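PPC domain-containing protein (Pyrococcus horikoshii, PDB 2DT4) is of unknown function but belongs to the plant- and prokaryote-conserved (PPC) family, whose plant members include AT-hook DNA-binding proteins. Local coordinates at the interface of chains A and B. Sequence-based numbering; all coordinates share one arbitrary frame. Chains: chain A/B, Hypothetical protein PH0802.

Three patches of the A-B interface are described here, in a deposited assembly of three copies of the protein. Contact 1 stands apart: the centres of its C-alpha atoms lie about 19 Å from those of contact 2 and about 20 Å from those of contact 3. Contacts 2 and 3 are neighbours, about 8 Å apart, and share B:His91 and B:Gly104. Strand 69-82 of one chain or the other enters all three. Contact 1 adds strands 5-16 and 114-123 and the C-terminal segment of chain B. The interface is not an exact two-fold, which would suit a cyclic trimer.

Contact 1: the interface of chains A and B. Residues chain A 13-14, 115; chain B 6, 37-39, 78, 121, 126, 128, 138.
A:Leu13, in strand 5-16, packs its side chain against B:Trp138, which comes from a loop of chain B. Its CG lies 3.7 Å from CH2 of the B:Trp138 ring, and the two side chains cross at about a right angle. A:Leu13 has CG anti to its backbone N (chi1 -179°). Both methyls also touch CH2; beyond it CD1 lies nearest CG2 of B:Ile39, and CD2 lies near CD1 of B:Leu121 and CD1 of B:Ile126. B:Ile126 also backs the tryptophan, with CD1 over the centre of one face. The carbonyl O of A:Leu13 meets the edge of the B:Phe6 ring in its plane. This apolar pocket beside a salt bridge would help join neighbouring PPC subunits, if the deposited assembly is the biological one.

A:Glu115, in strand 114-123, runs past the tryptophan. Its CB is 3.8 Å from B:Trp138 CZ3. Beyond CG the chain is extended, and the carboxylate meets B:Arg128 tip to tip. The guanidinium grips it end-on: NH1 forms a salt bridge to OE1 at 2.8 Å, and NH2 bonds OE2 at 2.9 Å. The two planes are 40° apart. OE1 takes a second bond from the amide ND2 of B:Asn78, on the same face of the carboxylate plane as NH1. Water 1 joins OE2 to the backbone N of B:Trp138. B:Asn78 OD1 in turn fixes the arginine: its in-plane lone pair accepts B:Arg128 NH1 at 2.8 Å.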
loop_
_atom_site.group_PDB
_atom_site.type_symbol
_atom_site.label_atom_id
_atom_site.label_comp_id
_atom_site.label_asym_id
_atom_site.label_seq_id
_atom_site.Cartn_x
_atom_site.Cartn_y
_atom_site.Cartn_z
ATOM N N LEU A 13 10.185 -7.642 8.445
ATOM C CA LEU A 13 9.457 -8.315 7.379
ATOM C C LEU A 13 9.304 -9.751 7.830
ATOM O O LEU A 13 10.309 -10.396 8.122
ATOM C CB LEU A 13 10.221 -8.241 6.046
ATOM C CG LEU A 13 9.476 -8.910 4.882
ATOM C CD1 LEU A 13 8.122 -8.254 4.612
ATOM C CD2 LEU A 13 10.361 -8.899 3.644
ATOM N N PHE A 14 8.064 -10.226 7.921
ATOM C CA PHE A 14 7.807 -11.533 8.522
ATOM C C PHE A 14 6.509 -12.135 8.046
ATOM O O PHE A 14 5.588 -11.423 7.577
ATOM C CB PHE A 14 7.809 -11.455 10.061
ATOM C CG PHE A 14 6.921 -10.387 10.636
ATOM C CD1 PHE A 14 5.557 -10.583 10.783
ATOM C CD2 PHE A 14 7.450 -9.178 10.996
ATOM C CE1 PHE A 14 4.738 -9.556 11.284
ATOM C CE2 PHE A 14 6.659 -8.172 11.501
ATOM C CZ PHE A 14 5.296 -8.345 11.630
ATOM N N GLU A 115 2.106 -11.706 5.076
ATOM C CA GLU A 115 3.473 -11.301 4.897
ATOM C C GLU A 115 3.435 -9.808 5.151
ATOM O O GLU A 115 2.915 -9.022 4.334
ATOM C CB GLU A 115 3.989 -11.662 3.503
ATOM C CG GLU A 115 4.060 -13.178 3.329
ATOM C CD GLU A 115 4.333 -13.657 1.919
ATOM O OE1 GLU A 115 4.464 -12.850 0.982
ATOM O OE2 GLU A 115 4.391 -14.893 1.720
ATOM N N PHE B 6 15.460 -6.511 10.080
ATOM C CA PHE B 6 16.390 -6.218 8.999
ATOM C C PHE B 6 16.859 -4.774 9.063
ATOM O O PHE B 6 16.213 -3.911 9.664
ATOM C CB PHE B 6 15.716 -6.437 7.632
ATOM C CG PHE B 6 15.262 -7.826 7.422
ATOM C CD1 PHE B 6 16.133 -8.777 6.915
ATOM C CD2 PHE B 6 13.999 -8.227 7.822
ATOM C CE1 PHE B 6 15.719 -10.085 6.766
ATOM C CE2 PHE B 6 13.588 -9.528 7.678
ATOM C CZ PHE B 6 14.470 -10.471 7.157
ATOM N N THR B 37 16.385 -9.416 -0.927
ATOM C CA THR B 37 15.190 -9.175 -0.123
ATOM C C THR B 37 14.754 -7.718 -0.241
ATOM O O THR B 37 15.568 -6.833 -0.092
ATOM C CB THR B 37 15.466 -9.491 1.373
ATOM O OG1 THR B 37 16.016 -10.828 1.498
ATOM C CG2 THR B 37 14.187 -9.450 2.186
ATOM N N ALA B 38 13.464 -7.481 -0.444
ATOM C CA ALA B 38 12.946 -6.120 -0.548
ATOM C C ALA B 38 11.447 -6.101 -0.336
ATOM O O ALA B 38 10.774 -7.125 -0.390
ATOM C CB ALA B 38 13.240 -5.554 -1.913
ATOM N N ILE B 39 10.945 -4.886 -0.227
ATOM C CA ILE B 39 9.513 -4.659 -0.145
ATOM C C ILE B 39 9.260 -3.719 -1.316
ATOM O O ILE B 39 10.126 -2.924 -1.723
ATOM C CB ILE B 39 8.886 -4.163 1.179
ATOM C CG1 ILE B 39 9.538 -2.849 1.662
ATOM C CG2 ILE B 39 8.996 -5.272 2.204
ATOM C CD1 ILE B 39 8.893 -1.593 1.159
ATOM N N ASN B 78 6.679 -8.187 -2.130
ATOM C CA ASN B 78 8.025 -8.356 -1.621
ATOM C C ASN B 78 8.876 -9.161 -2.593
ATOM O O ASN B 78 8.367 -9.814 -3.505
ATOM C CB ASN B 78 7.970 -9.010 -0.221
ATOM C CG ASN B 78 7.200 -10.300 -0.211
ATOM O OD1 ASN B 78 7.591 -11.249 -0.903
ATOM N ND2 ASN B 78 6.067 -10.337 0.521
ATOM N N LEU B 121 16.117 -4.841 1.966
ATOM C CA LEU B 121 16.327 -5.177 3.377
ATOM C C LEU B 121 17.515 -6.123 3.506
ATOM O O LEU B 121 17.692 -7.011 2.659
ATOM C CB LEU B 121 15.088 -5.880 3.906
ATOM C CG LEU B 121 13.790 -5.068 3.869
ATOM C CD1 LEU B 121 12.648 -5.878 4.454
ATOM C CD2 LEU B 121 13.889 -3.680 4.548
ATOM N N ILE B 126 15.737 -15.134 4.709
ATOM C CA ILE B 126 14.284 -15.072 4.614
ATOM C C ILE B 126 13.966 -15.665 3.244
ATOM O O ILE B 126 14.031 -15.005 2.222
ATOM C CB ILE B 126 13.680 -13.653 4.864
ATOM C CG1 ILE B 126 12.158 -13.672 4.840
ATOM C CG2 ILE B 126 14.223 -12.621 3.911
ATOM C CD1 ILE B 126 11.553 -12.356 5.287
ATOM N N ARG B 128 11.815 -18.407 0.565
ATOM C CA ARG B 128 10.591 -19.132 0.256
ATOM C C ARG B 128 10.914 -20.589 -0.020
ATOM O O ARG B 128 11.714 -20.897 -0.904
ATOM C CB ARG B 128 9.880 -18.569 -0.951
ATOM C CG ARG B 128 9.295 -17.202 -0.767
ATOM C CD ARG B 128 8.423 -16.745 -1.919
ATOM N NE ARG B 128 7.899 -15.408 -1.634
ATOM C CZ ARG B 128 6.896 -15.149 -0.796
ATOM N NH1 ARG B 128 6.562 -13.881 -0.567
ATOM N NH2 ARG B 128 6.221 -16.102 -0.182
ATOM N N TRP B 138 8.161 -18.282 3.616
ATOM C CA TRP B 138 9.231 -18.096 4.582
ATOM C C TRP B 138 8.926 -18.878 5.862
ATOM O O TRP B 138 7.768 -19.173 6.147
ATOM C CB TRP B 138 9.309 -16.620 5.007
ATOM C CG TRP B 138 9.353 -15.637 3.869
ATOM C CD1 TRP B 138 9.909 -15.800 2.656
ATOM C CD2 TRP B 138 8.760 -14.342 3.875
ATOM N NE1 TRP B 138 9.711 -14.677 1.889
ATOM C CE2 TRP B 138 9.010 -13.762 2.628
ATOM C CE3 TRP B 138 8.063 -13.602 4.829
ATOM C CZ2 TRP B 138 8.572 -12.475 2.299
ATOM C CZ3 TRP B 138 7.592 -12.348 4.494
ATOM C CH2 TRP B 138 7.876 -11.784 3.244
HETATM O O HOH W 1 6.167 -16.104 3.502
HETATM O O HOH W 2 4.901 -8.278 2.178
#

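Contact 2: the interface of chains A and B. Residues chain A 73-74, 101; chain B 74, 76, 91-93, 102-104.
A:Ile73, within strand 69-82, has phi/psi of -75/-40, unlike the extended A:Ser74 after it, and its side chain lies against strands 85-95 and 101-104 of chain B. Both chains carry the PPC domain, and this patch joins them by packing and water, with no direct hydrogen bond. The two branches of A:Ile73 part over the backbone. CG2 is anti to the backbone N and lies 3.3 Å from the carbonyl O of B:Val92. CG1 is anti to the carbonyl carbon (chi1 -66°) and takes CD1 to B:Gly103, 3.7 Å from its CA. CG1 also lies near CA of B:Gly104. These glycines have no side chain to stand between the isoleucine and the strand. An alanine in place of A:Ile73 would probably leave a gap over B:Gly103 and B:Gly104 and weaken the hold on this strand.

CB of B:His91 packs on CA of A:Ile73 at 3.8 Å. At one flank, CG2 of A:Val101 touches CA of B:Phe102. At the other, CD1 of B:Ile76 meets CB of A:Ser74 at 3.5 Å. Serine hydroxyls line the wet side. B:Ser74 OG and B:Ser93 OG are hydrogen-bonded at 2.7 Å. Water 4 links B:Ser74 OG to A:Ser74 OG. Water 3 ties the carbonyl O of A:Ile73, at 2.8 Å, to B:Ser74 OG and the carbonyl O of B:His91.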
loop_
_atom_site.group_PDB
_atom_site.type_symbol
_atom_site.label_atom_id
_atom_site.label_comp_id
_atom_site.label_asym_id
_atom_site.label_seq_id
_atom_site.Cartn_x
_atom_site.Cartn_y
_atom_site.Cartn_z
ATOM N N ILE A 73 -5.281 -8.343 -0.539
ATOM C CA ILE A 73 -4.676 -7.614 -1.634
ATOM C C ILE A 73 -3.853 -6.450 -1.109
ATOM O O ILE A 73 -2.727 -6.232 -1.545
ATOM C CB ILE A 73 -5.759 -7.129 -2.606
ATOM C CG1 ILE A 73 -6.433 -8.322 -3.287
ATOM C CG2 ILE A 73 -5.231 -6.034 -3.582
ATOM C CD1 ILE A 73 -7.716 -7.977 -4.005
ATOM N N SER A 74 -4.380 -5.785 -0.093
ATOM C CA SER A 74 -3.632 -4.739 0.580
ATOM C C SER A 74 -4.026 -4.682 2.017
ATOM O O SER A 74 -5.184 -4.778 2.303
ATOM C CB SER A 74 -3.867 -3.369 -0.058
ATOM O OG SER A 74 -5.198 -2.917 0.065
ATOM N N VAL A 101 -13.441 -7.261 -5.412
ATOM C CA VAL A 101 -12.770 -6.740 -4.210
ATOM C C VAL A 101 -13.771 -6.090 -3.255
ATOM O O VAL A 101 -14.600 -5.277 -3.668
ATOM C CB VAL A 101 -11.663 -5.735 -4.615
ATOM C CG1 VAL A 101 -11.006 -5.129 -3.393
ATOM C CG2 VAL A 101 -10.625 -6.442 -5.475
ATOM N N SER B 74 -3.221 -0.417 -6.490
ATOM C CA SER B 74 -2.205 -0.790 -5.523
ATOM C C SER B 74 -1.464 -1.991 -6.007
ATOM O O SER B 74 -2.079 -2.886 -6.508
ATOM C CB SER B 74 -2.808 -1.096 -4.150
ATOM O OG SER B 74 -3.654 -2.224 -4.151
ATOM N N ILE B 76 1.409 -4.198 -3.861
ATOM C CA ILE B 76 2.095 -4.318 -2.585
ATOM C C ILE B 76 2.706 -5.673 -2.658
ATOM O O ILE B 76 2.050 -6.620 -3.061
ATOM C CB ILE B 76 1.219 -4.205 -1.322
ATOM C CG1 ILE B 76 0.570 -2.811 -1.251
ATOM C CG2 ILE B 76 2.045 -4.462 -0.096
ATOM C CD1 ILE B 76 -0.392 -2.674 -0.136
ATOM N N HIS B 91 0.495 -8.592 -4.763
ATOM C CA HIS B 91 -0.962 -8.573 -4.951
ATOM C C HIS B 91 -1.325 -7.215 -5.503
ATOM O O HIS B 91 -0.645 -6.227 -5.245
ATOM C CB HIS B 91 -1.727 -8.787 -3.641
ATOM C CG HIS B 91 -1.706 -10.205 -3.161
ATOM N ND1 HIS B 91 -2.850 -10.877 -2.796
ATOM C CD2 HIS B 91 -0.697 -11.098 -3.046
ATOM C CE1 HIS B 91 -2.537 -12.100 -2.406
ATOM N NE2 HIS B 91 -1.236 -12.261 -2.544
ATOM N N VAL B 92 -2.379 -7.214 -6.321
ATOM C CA VAL B 92 -2.787 -5.944 -6.973
ATOM C C VAL B 92 -4.276 -5.718 -6.849
ATOM O O VAL B 92 -5.067 -6.657 -6.807
ATOM C CB VAL B 92 -2.407 -5.948 -8.479
ATOM C CG1 VAL B 92 -0.918 -5.846 -8.668
ATOM C CG2 VAL B 92 -3.006 -7.150 -9.189
ATOM N N SER B 93 -4.634 -4.429 -6.876
ATOM C CA SER B 93 -6.019 -4.005 -6.955
ATOM C C SER B 93 -6.008 -3.180 -8.255
ATOM O O SER B 93 -5.059 -2.406 -8.534
ATOM C CB SER B 93 -6.575 -3.238 -5.773
ATOM O OG SER B 93 -5.930 -2.049 -5.637
ATOM N N PHE B 102 -11.120 -4.932 -9.196
ATOM C CA PHE B 102 -10.801 -6.332 -9.224
ATOM C C PHE B 102 -9.437 -6.522 -8.594
ATOM O O PHE B 102 -8.626 -5.598 -8.517
ATOM C CB PHE B 102 -10.742 -6.847 -10.674
ATOM C CG PHE B 102 -12.049 -6.751 -11.427
ATOM C CD1 PHE B 102 -12.484 -5.547 -11.934
ATOM C CD2 PHE B 102 -12.826 -7.886 -11.616
ATOM C CE1 PHE B 102 -13.682 -5.455 -12.630
ATOM C CE2 PHE B 102 -14.025 -7.805 -12.286
ATOM C CZ PHE B 102 -14.452 -6.597 -12.805
ATOM N N GLY B 103 -9.122 -7.742 -8.196
ATOM C CA GLY B 103 -7.802 -7.961 -7.680
ATOM C C GLY B 103 -7.546 -9.327 -7.120
ATOM O O GLY B 103 -8.453 -10.172 -6.966
ATOM N N GLY B 104 -6.293 -9.509 -6.709
ATOM C CA GLY B 104 -5.854 -10.759 -6.146
ATOM C C GLY B 104 -4.341 -10.818 -6.219
ATOM O O GLY B 104 -3.680 -9.783 -6.353
HETATM O O HOH W 3 -2.071 -4.331 -3.480
HETATM O O HOH W 4 -5.966 -1.635 -2.453
#

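Contact 3: the interface of chains A and B. Residues chain A 70-71, 95-97; chain B 52-54, 61, 91, 104-105.
B:Tyr53, in strand 49-55, lays its ring flat against the backbone of A:Glu97. CA of A:Glu97 sits over the centre of one face, 3.4 Å above the ring plane, as a CH-pi contact. CB of the same residue reaches toward the rim, 3.6 Å from B:Tyr53 CE2. The tyrosine has CG anti to its backbone N (chi1 176°), which carries the ring across to the loop of A:Asn96 and A:Glu97. Its CD1 lies 3.3 Å from the carbonyl O of A:Asn96. CD1 also meets A:Glu71 CG at 3.8 Å.

A:Glu71 carries the polar side. Its chain bends at chi2 (-74°), and the carboxylate meets the backbone of B:Phe54. The amide N of B:Phe54 donates to OE1 at 2.8 Å, nearly straight, from the anti side and 31° out of the carboxylate plane. Water 5 also bonds OE1, at 2.9 Å, and passes the link on to the carbonyl O of B:Phe54. The other oxygen, OE2, points toward the CE1 edge of the B:His91 ring, at a separation too short to trust. B:His105 CA lies over one face of that ring and backs it. The patch ties the start of strand 69-82 and the 96-97 loop of chain A to strand 49-55 of chain B, and so would help hold neighbouring subunits together, if the deposited trimer is the biological form.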
loop_
_atom_site.group_PDB
_atom_site.type_symbol
_atom_site.label_atom_id
_atom_site.label_comp_id
_atom_site.label_asym_id
_atom_site.label_seq_id
_atom_site.Cartn_x
_atom_site.Cartn_y
_atom_site.Cartn_z
ATOM N N TYR A 70 -10.295 -15.013 1.591
ATOM C CA TYR A 70 -10.152 -13.860 0.732
ATOM C C TYR A 70 -8.683 -13.554 0.556
ATOM O O TYR A 70 -7.915 -13.533 1.547
ATOM C CB TYR A 70 -10.868 -12.645 1.334
ATOM C CG TYR A 70 -12.359 -12.620 1.135
ATOM C CD1 TYR A 70 -13.223 -13.427 1.902
ATOM C CD2 TYR A 70 -12.921 -11.776 0.182
ATOM C CE1 TYR A 70 -14.627 -13.386 1.697
ATOM C CE2 TYR A 70 -14.295 -11.732 -0.024
ATOM C CZ TYR A 70 -15.130 -12.545 0.718
ATOM O OH TYR A 70 -16.499 -12.502 0.501
ATOM N N GLU A 71 -8.276 -13.257 -0.670
ATOM C CA GLU A 71 -6.924 -12.761 -0.914
ATOM C C GLU A 71 -6.774 -11.378 -0.241
ATOM O O GLU A 71 -7.609 -10.466 -0.428
ATOM C CB GLU A 71 -6.568 -12.684 -2.411
ATOM C CG GLU A 71 -6.540 -14.044 -3.106
ATOM C CD GLU A 71 -5.333 -14.903 -2.764
ATOM O OE1 GLU A 71 -5.419 -16.152 -2.851
ATOM O OE2 GLU A 71 -4.251 -14.371 -2.433
ATOM N N GLY A 95 -9.853 -9.883 -1.923
ATOM C CA GLY A 95 -10.302 -10.463 -3.170
ATOM C C GLY A 95 -11.006 -11.782 -3.014
ATOM O O GLY A 95 -10.521 -12.712 -2.366
ATOM N N ASN A 96 -12.145 -11.901 -3.675
ATOM C CA ASN A 96 -12.903 -13.142 -3.635
ATOM C C ASN A 96 -12.525 -14.035 -4.805
ATOM O O ASN A 96 -11.620 -13.726 -5.577
ATOM C CB ASN A 96 -14.425 -12.922 -3.444
ATOM C CG ASN A 96 -15.244 -12.737 -4.740
ATOM O OD1 ASN A 96 -16.502 -12.716 -4.656
ATOM N ND2 ASN A 96 -14.619 -12.583 -5.870
ATOM N N GLU A 97 -13.164 -15.209 -4.840
ATOM C CA GLU A 97 -12.789 -16.229 -5.805
ATOM C C GLU A 97 -13.019 -15.878 -7.267
ATOM O O GLU A 97 -12.498 -16.527 -8.160
ATOM C CB GLU A 97 -13.541 -17.536 -5.455
ATOM C CG GLU A 97 -15.043 -17.432 -5.734
ATOM C CD GLU A 97 -15.877 -18.605 -5.213
ATOM O OE1 GLU A 97 -16.192 -19.518 -6.012
ATOM O OE2 GLU A 97 -16.244 -18.591 -4.015
ATOM N N GLY B 52 -4.728 -13.967 -9.564
ATOM C CA GLY B 52 -4.919 -15.280 -8.977
ATOM C C GLY B 52 -5.601 -15.269 -7.628
ATOM O O GLY B 52 -5.367 -14.391 -6.803
ATOM N N TYR B 53 -6.459 -16.270 -7.416
ATOM C CA TYR B 53 -7.103 -16.571 -6.142
ATOM C C TYR B 53 -6.696 -17.995 -5.781
ATOM O O TYR B 53 -6.942 -18.932 -6.571
ATOM C CB TYR B 53 -8.612 -16.489 -6.310
ATOM C CG TYR B 53 -9.364 -16.873 -5.079
ATOM C CD1 TYR B 53 -9.661 -15.945 -4.079
ATOM C CD2 TYR B 53 -9.810 -18.173 -4.918
ATOM C CE1 TYR B 53 -10.355 -16.312 -2.941
ATOM C CE2 TYR B 53 -10.488 -18.549 -3.818
ATOM C CZ TYR B 53 -10.769 -17.615 -2.806
ATOM O OH TYR B 53 -11.479 -18.079 -1.727
ATOM N N PHE B 54 -6.048 -18.197 -4.643
ATOM C CA PHE B 54 -5.514 -19.527 -4.327
ATOM C C PHE B 54 -6.645 -20.466 -3.901
ATOM O O PHE B 54 -7.480 -20.106 -3.075
ATOM C CB PHE B 54 -4.456 -19.456 -3.238
ATOM C CG PHE B 54 -3.634 -20.693 -3.093
ATOM C CD1 PHE B 54 -2.727 -21.046 -4.051
ATOM C CD2 PHE B 54 -3.766 -21.466 -1.962
ATOM C CE1 PHE B 54 -1.951 -22.199 -3.900
ATOM C CE2 PHE B 54 -3.001 -22.601 -1.809
ATOM C CZ PHE B 54 -2.099 -22.941 -2.772
ATOM N N TYR B 61 -3.351 -21.817 -7.896
ATOM C CA TYR B 61 -4.131 -20.601 -8.104
ATOM C C TYR B 61 -5.071 -20.769 -9.210
ATOM O O TYR B 61 -4.729 -21.246 -10.279
ATOM C CB TYR B 61 -3.270 -19.403 -8.502
ATOM C CG TYR B 61 -2.520 -18.782 -7.364
ATOM C CD1 TYR B 61 -3.124 -17.871 -6.547
ATOM C CD2 TYR B 61 -1.188 -19.107 -7.110
ATOM C CE1 TYR B 61 -2.457 -17.291 -5.490
ATOM C CE2 TYR B 61 -0.504 -18.537 -6.043
ATOM C CZ TYR B 61 -1.138 -17.604 -5.252
ATOM O OH TYR B 61 -0.489 -16.995 -4.202
ATOM N N HIS B 91 0.495 -8.592 -4.763
ATOM C CA HIS B 91 -0.962 -8.573 -4.951
ATOM C C HIS B 91 -1.325 -7.215 -5.503
ATOM O O HIS B 91 -0.645 -6.227 -5.245
ATOM C CB HIS B 91 -1.727 -8.787 -3.641
ATOM C CG HIS B 91 -1.706 -10.205 -3.161
ATOM N ND1 HIS B 91 -2.850 -10.877 -2.796
ATOM C CD2 HIS B 91 -0.697 -11.098 -3.046
ATOM C CE1 HIS B 91 -2.537 -12.100 -2.406
ATOM N NE2 HIS B 91 -1.236 -12.261 -2.544
ATOM N N GLY B 104 -6.293 -9.509 -6.709
ATOM C CA GLY B 104 -5.854 -10.759 -6.146
ATOM C C GLY B 104 -4.341 -10.818 -6.219
ATOM O O GLY B 104 -3.680 -9.783 -6.353
ATOM N N HIS B 105 -3.782 -12.023 -6.195
ATOM C CA HIS B 105 -2.363 -12.220 -6.432
ATOM C C HIS B 105 -2.047 -11.829 -7.870
ATOM O O HIS B 105 -2.795 -12.184 -8.776
ATOM C CB HIS B 105 -2.050 -13.697 -6.192
ATOM C CG HIS B 105 -0.748 -14.151 -6.764
ATOM N ND1 HIS B 105 -0.639 -15.227 -7.618
ATOM C CD2 HIS B 105 0.508 -13.683 -6.580
ATOM C CE1 HIS B 105 0.633 -15.399 -7.927
ATOM N NE2 HIS B 105 1.348 -14.479 -7.306
HETATM O O HOH W 5 -7.425 -17.740 -1.398
#